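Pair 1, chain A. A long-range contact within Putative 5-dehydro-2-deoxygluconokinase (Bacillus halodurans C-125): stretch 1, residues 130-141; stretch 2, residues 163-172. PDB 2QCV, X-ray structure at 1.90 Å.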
# COMPACT_ATOMS: atom_id res chain seq x y z
N GLU A 130 -15.59 -0.70 17.20
CA GLU A 130 -16.96 -0.73 16.70
C GLU A 130 -17.76 -1.95 17.17
O GLU A 130 -18.93 -2.13 16.80
CB GLU A 130 -16.92 -0.70 15.19
CG GLU A 130 -16.36 0.61 14.68
CD GLU A 130 -15.86 0.59 13.28
OE1 GLU A 130 -15.74 -0.50 12.68
OE2 GLU A 130 -15.56 1.70 12.76
N VAL A 131 -17.12 -2.80 17.96
CA VAL A 131 -17.74 -3.98 18.56
C VAL A 131 -18.25 -3.66 19.97
O VAL A 131 -17.47 -3.34 20.87
CB VAL A 131 -16.75 -5.13 18.62
CG1 VAL A 131 -17.40 -6.37 19.25
CG2 VAL A 131 -16.24 -5.43 17.23
N ASN A 132 -19.56 -3.77 20.15
CA ASN A 132 -20.27 -3.32 21.36
C ASN A 132 -20.70 -4.50 22.26
O ASN A 132 -21.58 -5.29 21.90
CB ASN A 132 -21.49 -2.50 20.95
CG ASN A 132 -22.13 -1.77 22.14
OD1 ASN A 132 -22.22 -2.30 23.23
ND2 ASN A 132 -22.54 -0.52 21.91
N GLU A 133 -20.11 -4.57 23.45
CA GLU A 133 -20.48 -5.61 24.42
C GLU A 133 -21.94 -5.60 24.82
O GLU A 133 -22.52 -6.68 24.99
CB GLU A 133 -19.58 -5.54 25.66
CG GLU A 133 -19.78 -6.65 26.66
CD GLU A 133 -18.66 -6.70 27.67
OE1 GLU A 133 -17.77 -5.79 27.63
OE2 GLU A 133 -18.64 -7.68 28.44
N ALA A 134 -22.54 -4.39 24.95
CA ALA A 134 -23.95 -4.24 25.33
C ALA A 134 -24.89 -4.83 24.29
O ALA A 134 -25.98 -5.28 24.63
CB ALA A 134 -24.30 -2.73 25.58
N TYR A 135 -24.43 -4.90 23.04
CA TYR A 135 -25.24 -5.47 21.97
C TYR A 135 -25.10 -6.97 21.99
O TYR A 135 -26.07 -7.70 22.03
CB TYR A 135 -24.76 -4.94 20.65
CG TYR A 135 -25.63 -5.26 19.46
CD1 TYR A 135 -26.97 -4.97 19.45
CD2 TYR A 135 -25.07 -5.82 18.32
CE1 TYR A 135 -27.74 -5.22 18.30
CE2 TYR A 135 -25.84 -6.09 17.22
CZ TYR A 135 -27.15 -5.76 17.20
OH TYR A 135 -27.86 -6.01 16.04
N ILE A 136 -23.86 -7.44 21.97
CA ILE A 136 -23.59 -8.89 21.98
C ILE A 136 -24.28 -9.62 23.13
O ILE A 136 -24.90 -10.67 22.94
CB ILE A 136 -22.05 -9.14 22.00
CG1 ILE A 136 -21.43 -8.69 20.68
CG2 ILE A 136 -21.71 -10.61 22.34
CD1 ILE A 136 -19.85 -8.73 20.65
N ARG A 137 -24.24 -9.05 24.33
CA ARG A 137 -24.84 -9.73 25.47
C ARG A 137 -26.37 -9.90 25.44
O ARG A 137 -26.89 -10.62 26.28
CB ARG A 137 -24.42 -9.09 26.77
CG ARG A 137 -25.01 -7.76 27.00
CD ARG A 137 -24.34 -7.14 28.22
NE ARG A 137 -24.93 -5.84 28.49
CZ ARG A 137 -24.28 -4.83 29.08
NH1 ARG A 137 -23.01 -4.94 29.46
NH2 ARG A 137 -24.91 -3.68 29.26
N ARG A 138 -27.05 -9.26 24.49
CA ARG A 138 -28.51 -9.42 24.32
C ARG A 138 -28.88 -10.60 23.47
O ARG A 138 -30.05 -10.80 23.16
CB ARG A 138 -29.04 -8.18 23.62
CG ARG A 138 -28.65 -6.95 24.37
CD ARG A 138 -29.62 -5.86 24.23
NE ARG A 138 -29.39 -5.01 23.11
CZ ARG A 138 -30.31 -4.64 22.22
NH1 ARG A 138 -31.57 -5.08 22.24
NH2 ARG A 138 -29.94 -3.83 21.27
N SER A 139 -27.89 -11.37 23.07
CA SER A 139 -28.10 -12.52 22.17
C SER A 139 -27.81 -13.89 22.81
O SER A 139 -26.96 -14.04 23.67
CB SER A 139 -27.25 -12.37 20.91
OG SER A 139 -27.63 -13.34 19.93
N LYS A 140 -28.54 -14.89 22.35
CA LYS A 140 -28.27 -16.29 22.66
C LYS A 140 -26.96 -16.77 22.09
O LYS A 140 -26.18 -17.48 22.77
CB LYS A 140 -29.42 -17.16 22.12
CG LYS A 140 -30.76 -16.95 22.80
CD LYS A 140 -31.82 -17.95 22.28
CE LYS A 140 -33.20 -17.45 22.67
NZ LYS A 140 -34.24 -18.48 22.48
N LEU A 141 -26.70 -16.38 20.83
CA LEU A 141 -25.57 -16.87 20.01
C LEU A 141 -24.85 -15.71 19.32
O LEU A 141 -25.48 -14.72 18.92
CB LEU A 141 -26.07 -17.76 18.84
CG LEU A 141 -27.01 -18.94 19.05
CD1 LEU A 141 -27.39 -19.58 17.76
CD2 LEU A 141 -26.40 -19.97 19.98
N ARG A 163 -14.44 -12.85 22.66
CA ARG A 163 -14.16 -12.63 24.08
C ARG A 163 -15.37 -12.08 24.86
O ARG A 163 -15.71 -12.56 25.93
CB ARG A 163 -12.97 -11.74 24.27
CG ARG A 163 -12.59 -11.54 25.76
CD ARG A 163 -11.37 -10.67 25.86
NE ARG A 163 -10.17 -11.28 25.29
CZ ARG A 163 -9.44 -12.22 25.90
NH1 ARG A 163 -9.81 -12.72 27.07
NH2 ARG A 163 -8.38 -12.71 25.29
N LEU A 164 -16.00 -11.07 24.30
CA LEU A 164 -17.16 -10.43 24.88
C LEU A 164 -18.32 -11.40 24.95
O LEU A 164 -19.01 -11.48 25.98
CB LEU A 164 -17.52 -9.16 24.06
CG LEU A 164 -16.81 -7.88 24.42
CD1 LEU A 164 -15.32 -8.06 24.64
CD2 LEU A 164 -17.10 -6.86 23.32
N ALA A 165 -18.53 -12.19 23.88
CA ALA A 165 -19.58 -13.23 23.90
C ALA A 165 -19.34 -14.19 25.04
O ALA A 165 -20.22 -14.45 25.89
CB ALA A 165 -19.64 -13.98 22.53
N LYS A 166 -18.14 -14.73 25.11
CA LYS A 166 -17.86 -15.76 26.10
C LYS A 166 -18.09 -15.30 27.53
O LYS A 166 -18.63 -16.05 28.36
CB LYS A 166 -16.45 -16.29 25.91
CG LYS A 166 -16.35 -17.23 24.70
CD LYS A 166 -14.94 -17.40 24.28
CE LYS A 166 -14.14 -18.32 25.19
NZ LYS A 166 -14.47 -19.72 24.93
N ARG A 167 -17.68 -14.09 27.84
CA ARG A 167 -17.81 -13.55 29.18
C ARG A 167 -19.22 -13.09 29.54
O ARG A 167 -19.48 -12.85 30.68
CB ARG A 167 -16.80 -12.49 29.46
CG ARG A 167 -17.04 -11.15 28.84
CD ARG A 167 -15.77 -10.34 29.04
NE ARG A 167 -15.93 -8.95 28.61
CZ ARG A 167 -14.92 -8.18 28.24
NH1 ARG A 167 -13.67 -8.65 28.21
NH2 ARG A 167 -15.15 -6.95 27.85
N ASN A 168 -20.12 -13.08 28.56
CA ASN A 168 -21.53 -12.78 28.78
C ASN A 168 -22.45 -13.99 28.54
O ASN A 168 -23.66 -13.84 28.37
CB ASN A 168 -21.90 -11.60 27.88
CG ASN A 168 -21.36 -10.31 28.43
OD1 ASN A 168 -21.94 -9.75 29.35
ND2 ASN A 168 -20.25 -9.82 27.87
N ASP A 169 -21.86 -15.18 28.50
CA ASP A 169 -22.62 -16.41 28.37
C ASP A 169 -23.43 -16.42 27.07
O ASP A 169 -24.57 -16.87 27.03
CB ASP A 169 -23.50 -16.60 29.62
CG ASP A 169 -24.04 -17.98 29.74
OD1 ASP A 169 -23.34 -18.91 29.29
OD2 ASP A 169 -25.16 -18.13 30.29
N VAL A 170 -22.81 -15.89 26.03
CA VAL A 170 -23.34 -15.90 24.68
C VAL A 170 -22.59 -17.03 23.95
O VAL A 170 -21.35 -17.04 23.90
CB VAL A 170 -23.13 -14.56 23.98
CG1 VAL A 170 -23.63 -14.62 22.54
CG2 VAL A 170 -23.84 -13.44 24.77
N LYS A 171 -23.33 -17.98 23.40
CA LYS A 171 -22.73 -19.13 22.72
C LYS A 171 -22.06 -18.69 21.40
O LYS A 171 -22.69 -18.01 20.59
CB LYS A 171 -23.80 -20.17 22.43
CG LYS A 171 -23.27 -21.54 22.06
CD LYS A 171 -24.33 -22.68 22.23
CE LYS A 171 -24.91 -22.89 23.67
NZ LYS A 171 -23.95 -23.42 24.71
N VAL A 172 -20.81 -19.11 21.19
CA VAL A 172 -20.01 -18.71 20.00
C VAL A 172 -20.10 -19.84 19.00
O VAL A 172 -19.71 -20.98 19.31
CB VAL A 172 -18.55 -18.38 20.38
CG1 VAL A 172 -17.66 -18.11 19.10
CG2 VAL A 172 -18.53 -17.15 21.34
O HOH W 1 -21.56 -7.24 30.16
O HOH W 2 -25.74 -11.94 28.45

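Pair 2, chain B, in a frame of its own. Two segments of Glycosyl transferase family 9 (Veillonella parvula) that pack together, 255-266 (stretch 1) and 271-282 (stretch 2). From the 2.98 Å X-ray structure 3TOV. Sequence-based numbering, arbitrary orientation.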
# COMPACT_ATOMS: atom_id res chain seq x y z
N LEU B 255 1.23 -12.87 0.97
CA LEU B 255 0.75 -12.20 -0.24
C LEU B 255 1.86 -11.47 -1.00
O LEU B 255 1.98 -11.60 -2.21
CB LEU B 255 -0.40 -11.24 0.07
CG LEU B 255 -0.88 -10.52 -1.19
CD1 LEU B 255 -1.02 -11.53 -2.30
CD2 LEU B 255 -2.19 -9.78 -0.95
N ALA B 256 2.65 -10.69 -0.27
CA ALA B 256 3.81 -10.04 -0.84
C ALA B 256 4.71 -11.07 -1.51
O ALA B 256 5.16 -10.88 -2.64
CB ALA B 256 4.57 -9.29 0.24
N ALA B 257 4.97 -12.18 -0.82
CA ALA B 257 5.90 -13.19 -1.31
C ALA B 257 5.36 -13.81 -2.59
O ALA B 257 6.12 -14.13 -3.52
CB ALA B 257 6.14 -14.26 -0.24
N ALA B 258 4.04 -13.95 -2.64
CA ALA B 258 3.33 -14.37 -3.85
C ALA B 258 3.40 -13.32 -4.96
O ALA B 258 3.57 -13.66 -6.13
CB ALA B 258 1.89 -14.67 -3.51
N MSE B 259 3.28 -12.05 -4.58
CA MSE B 259 3.28 -10.94 -5.54
C MSE B 259 4.68 -10.62 -6.02
O MSE B 259 4.88 -10.24 -7.18
CB MSE B 259 2.65 -9.69 -4.93
CG MSE B 259 1.35 -9.28 -5.60
SE MSE B 259 0.29 -8.19 -4.40
CE MSE B 259 -1.27 -7.84 -5.49
N ASN B 260 5.64 -10.77 -5.13
CA ASN B 260 7.03 -10.60 -5.49
C ASN B 260 7.36 -11.37 -6.77
O ASN B 260 8.13 -10.91 -7.62
CB ASN B 260 7.92 -11.05 -4.32
CG ASN B 260 9.38 -11.05 -4.67
OD1 ASN B 260 9.90 -12.04 -5.19
ND2 ASN B 260 10.06 -9.96 -4.38
N ARG B 261 6.76 -12.55 -6.90
CA ARG B 261 7.03 -13.47 -8.00
C ARG B 261 6.49 -12.94 -9.33
O ARG B 261 6.81 -13.47 -10.40
CB ARG B 261 6.48 -14.86 -7.70
CG ARG B 261 6.66 -15.89 -8.82
CD ARG B 261 8.08 -15.86 -9.38
NE ARG B 261 8.35 -16.89 -10.38
CZ ARG B 261 8.27 -16.71 -11.69
NH1 ARG B 261 8.56 -17.72 -12.52
NH2 ARG B 261 7.91 -15.54 -12.19
N CYS B 262 5.68 -11.90 -9.27
CA CYS B 262 5.08 -11.37 -10.49
C CYS B 262 6.00 -10.48 -11.30
O CYS B 262 6.58 -9.54 -10.76
CB CYS B 262 3.80 -10.61 -10.17
SG CYS B 262 2.47 -11.67 -9.70
N ASN B 263 6.11 -10.79 -12.59
CA ASN B 263 6.77 -9.93 -13.57
C ASN B 263 5.93 -8.70 -13.90
O ASN B 263 6.42 -7.77 -14.52
CB ASN B 263 7.05 -10.69 -14.86
CG ASN B 263 7.87 -11.93 -14.64
OD1 ASN B 263 7.49 -12.82 -13.87
ND2 ASN B 263 9.00 -12.03 -15.33
N LEU B 264 4.66 -8.71 -13.50
CA LEU B 264 3.75 -7.60 -13.75
C LEU B 264 2.44 -7.71 -12.95
O LEU B 264 1.95 -8.79 -12.66
CB LEU B 264 3.41 -7.49 -15.23
CG LEU B 264 2.56 -6.27 -15.61
CD1 LEU B 264 3.39 -4.98 -15.57
CD2 LEU B 264 1.94 -6.46 -16.98
N LEU B 265 1.86 -6.56 -12.65
CA LEU B 265 0.59 -6.50 -11.96
C LEU B 265 -0.33 -5.44 -12.59
O LEU B 265 0.01 -4.26 -12.70
CB LEU B 265 0.84 -6.20 -10.49
CG LEU B 265 -0.42 -5.87 -9.71
CD1 LEU B 265 -1.46 -6.95 -9.90
CD2 LEU B 265 -0.10 -5.66 -8.22
N ILE B 266 -1.50 -5.88 -13.04
CA ILE B 266 -2.53 -4.99 -13.54
C ILE B 266 -3.56 -4.83 -12.42
O ILE B 266 -3.93 -5.83 -11.80
CB ILE B 266 -3.21 -5.60 -14.76
CG1 ILE B 266 -2.17 -5.84 -15.85
CG2 ILE B 266 -4.32 -4.72 -15.25
CD1 ILE B 266 -2.75 -6.38 -17.12
N GLY B 271 -5.18 -1.07 -1.94
CA GLY B 271 -4.01 -1.38 -1.15
C GLY B 271 -3.04 -2.40 -1.73
O GLY B 271 -1.83 -2.23 -1.65
N PRO B 272 -3.57 -3.50 -2.29
CA PRO B 272 -2.70 -4.50 -2.90
C PRO B 272 -1.79 -3.92 -3.97
O PRO B 272 -0.74 -4.51 -4.25
CB PRO B 272 -3.68 -5.49 -3.52
CG PRO B 272 -4.90 -5.38 -2.66
CD PRO B 272 -4.98 -3.94 -2.25
N MSE B 273 -2.18 -2.80 -4.58
CA MSE B 273 -1.32 -2.13 -5.56
C MSE B 273 -0.02 -1.64 -4.92
O MSE B 273 1.06 -1.78 -5.50
CB MSE B 273 -2.05 -0.97 -6.21
CG MSE B 273 -1.29 -0.30 -7.34
SE MSE B 273 -2.02 1.46 -7.77
CE MSE B 273 -1.55 2.45 -6.15
N HIS B 274 -0.11 -1.08 -3.72
CA HIS B 274 1.08 -0.68 -2.99
C HIS B 274 1.93 -1.88 -2.55
O HIS B 274 3.16 -1.83 -2.62
CB HIS B 274 0.72 0.24 -1.83
CG HIS B 274 -0.09 1.43 -2.23
ND1 HIS B 274 -1.47 1.47 -2.11
CD2 HIS B 274 0.27 2.61 -2.79
CE1 HIS B 274 -1.91 2.63 -2.55
NE2 HIS B 274 -0.88 3.34 -2.97
N VAL B 275 1.28 -2.96 -2.12
CA VAL B 275 1.98 -4.20 -1.82
C VAL B 275 2.81 -4.64 -3.02
O VAL B 275 3.96 -5.03 -2.89
CB VAL B 275 1.01 -5.34 -1.47
CG1 VAL B 275 1.76 -6.64 -1.24
CG2 VAL B 275 0.16 -4.97 -0.26
N GLY B 276 2.21 -4.58 -4.20
CA GLY B 276 2.93 -4.92 -5.41
C GLY B 276 4.18 -4.07 -5.51
O GLY B 276 5.29 -4.59 -5.53
N ILE B 277 3.98 -2.75 -5.57
CA ILE B 277 5.07 -1.79 -5.71
C ILE B 277 6.18 -2.04 -4.70
O ILE B 277 7.36 -1.95 -5.03
CB ILE B 277 4.55 -0.35 -5.52
CG1 ILE B 277 3.54 0.01 -6.61
CG2 ILE B 277 5.69 0.66 -5.49
CD1 ILE B 277 2.97 1.39 -6.41
N SER B 278 5.79 -2.36 -3.48
CA SER B 278 6.73 -2.58 -2.39
C SER B 278 7.55 -3.85 -2.58
O SER B 278 8.32 -4.24 -1.71
CB SER B 278 5.99 -2.66 -1.06
OG SER B 278 5.40 -3.95 -0.89
N GLN B 279 7.38 -4.50 -3.72
CA GLN B 279 8.12 -5.71 -4.04
C GLN B 279 8.75 -5.58 -5.42
O GLN B 279 9.18 -6.57 -6.02
CB GLN B 279 7.21 -6.94 -4.01
CG GLN B 279 6.47 -7.15 -2.70
CD GLN B 279 7.38 -7.51 -1.55
OE1 GLN B 279 8.23 -8.40 -1.66
NE2 GLN B 279 7.21 -6.81 -0.43
N GLY B 280 8.76 -4.35 -5.94
CA GLY B 280 9.44 -4.05 -7.19
C GLY B 280 8.67 -4.42 -8.44
O GLY B 280 9.22 -4.36 -9.53
N VAL B 281 7.40 -4.78 -8.28
CA VAL B 281 6.59 -5.23 -9.40
C VAL B 281 6.10 -4.05 -10.24
O VAL B 281 5.43 -3.16 -9.73
CB VAL B 281 5.38 -6.05 -8.92
CG1 VAL B 281 4.94 -7.01 -10.00
CG2 VAL B 281 5.74 -6.83 -7.70
N PRO B 282 6.41 -4.07 -11.55
CA PRO B 282 5.92 -3.07 -12.52
C PRO B 282 4.40 -3.04 -12.54
O PRO B 282 3.77 -4.08 -12.59
CB PRO B 282 6.44 -3.58 -13.86
CG PRO B 282 7.56 -4.51 -13.52
CD PRO B 282 7.21 -5.12 -12.20

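Both pairs pack a helix and the turn that follows it against the end of a second helix and the loop that leaves it. Over 14 central residues the backbones superpose with an RMSD of 0.6 Å, so the side chains can be compared position by position. In each case the second helix gives way to a residue of positive phi, Asp A169 in pair 1 and Gly B280 in pair 2, after which the chain runs beside the end of stretch 1. Glycine adopts such a conformation readily; Asp A169 shows that the turn also tolerates a side chain, which here points sideways and makes no contact across the pair.

The closest match of side chains is Val A170 with Val B281, their CA atoms 0.3 Å apart and their side-chain centres 0.4 Å apart after superposition. A compact branched side chain suits this place because it must fill a pocket lined largely by backbone. In pair 1, Val A170 CG2 lies 3.4 Å from Ser A139 O and 3.5 Å from Ile A136 O. In pair 2, Val B281 CG1 lies 3.1 Å from Cys B262 O, and Val B281 CG2 lies 3.6 Å from Met B259 O.

Between the helices, Ile A136 matches Met B259, a selenomethionine, and both point toward the other stretch. Their partners are Ala A165 and Gly B276, small residues that let the chains come close. Ile A136 CG2 reaches Ala A165 CB at 4.0 Å. The longer Met B259 passes over the glycine, with its SE 4.1 Å from Gly B276 N and 3.8 Å from Val B275 CG1, and its CE 3.9 Å from Pro B272 CB. A CB on Gly B276 would clash with Leu B265 CD2, so the absent side chain makes room for that leucine.

The sharpest difference lies at Glu A133, which matches Ala B256. The glutamate packs its CB 3.7 Å from Leu A164 CD2, then extends its carboxylate to polar partners. Arg A167 NH2 donates to Glu A133 OE1 at 2.9 Å in a salt bridge, and Asn A168 ND2 donates to Glu A133 OE2 at 2.7 Å. The same ND2 of Asn A168 donates to Leu A164 O at 2.8 Å, so one amide ties the end of its own helix to the opposing stretch. Pair 2 uses contact instead of charge: Ala B256 CB lies 4.1 Å from Val B275 CG1, the valine standing where pair 1 has Leu A164. Gln B279, matching Asn A168, covers the alanine, its NE2 3.7 Å from Ala B256 CB.

At the far end, each pair is joined through backbone. In pair 1, Lys A171 N donates to Lys A140 O at 3.0 Å, within a parallel bridge between Leu A141 and Lys A171. Pro B282, the match of Lys A171, has no N-H to give in the same way; its carbonyl accepts from Leu B265 N, with Pro B282 O 3.1 Å from Leu B265 N, while its ring packs Pro B282 CB 3.8 Å from Leu B264 CD1.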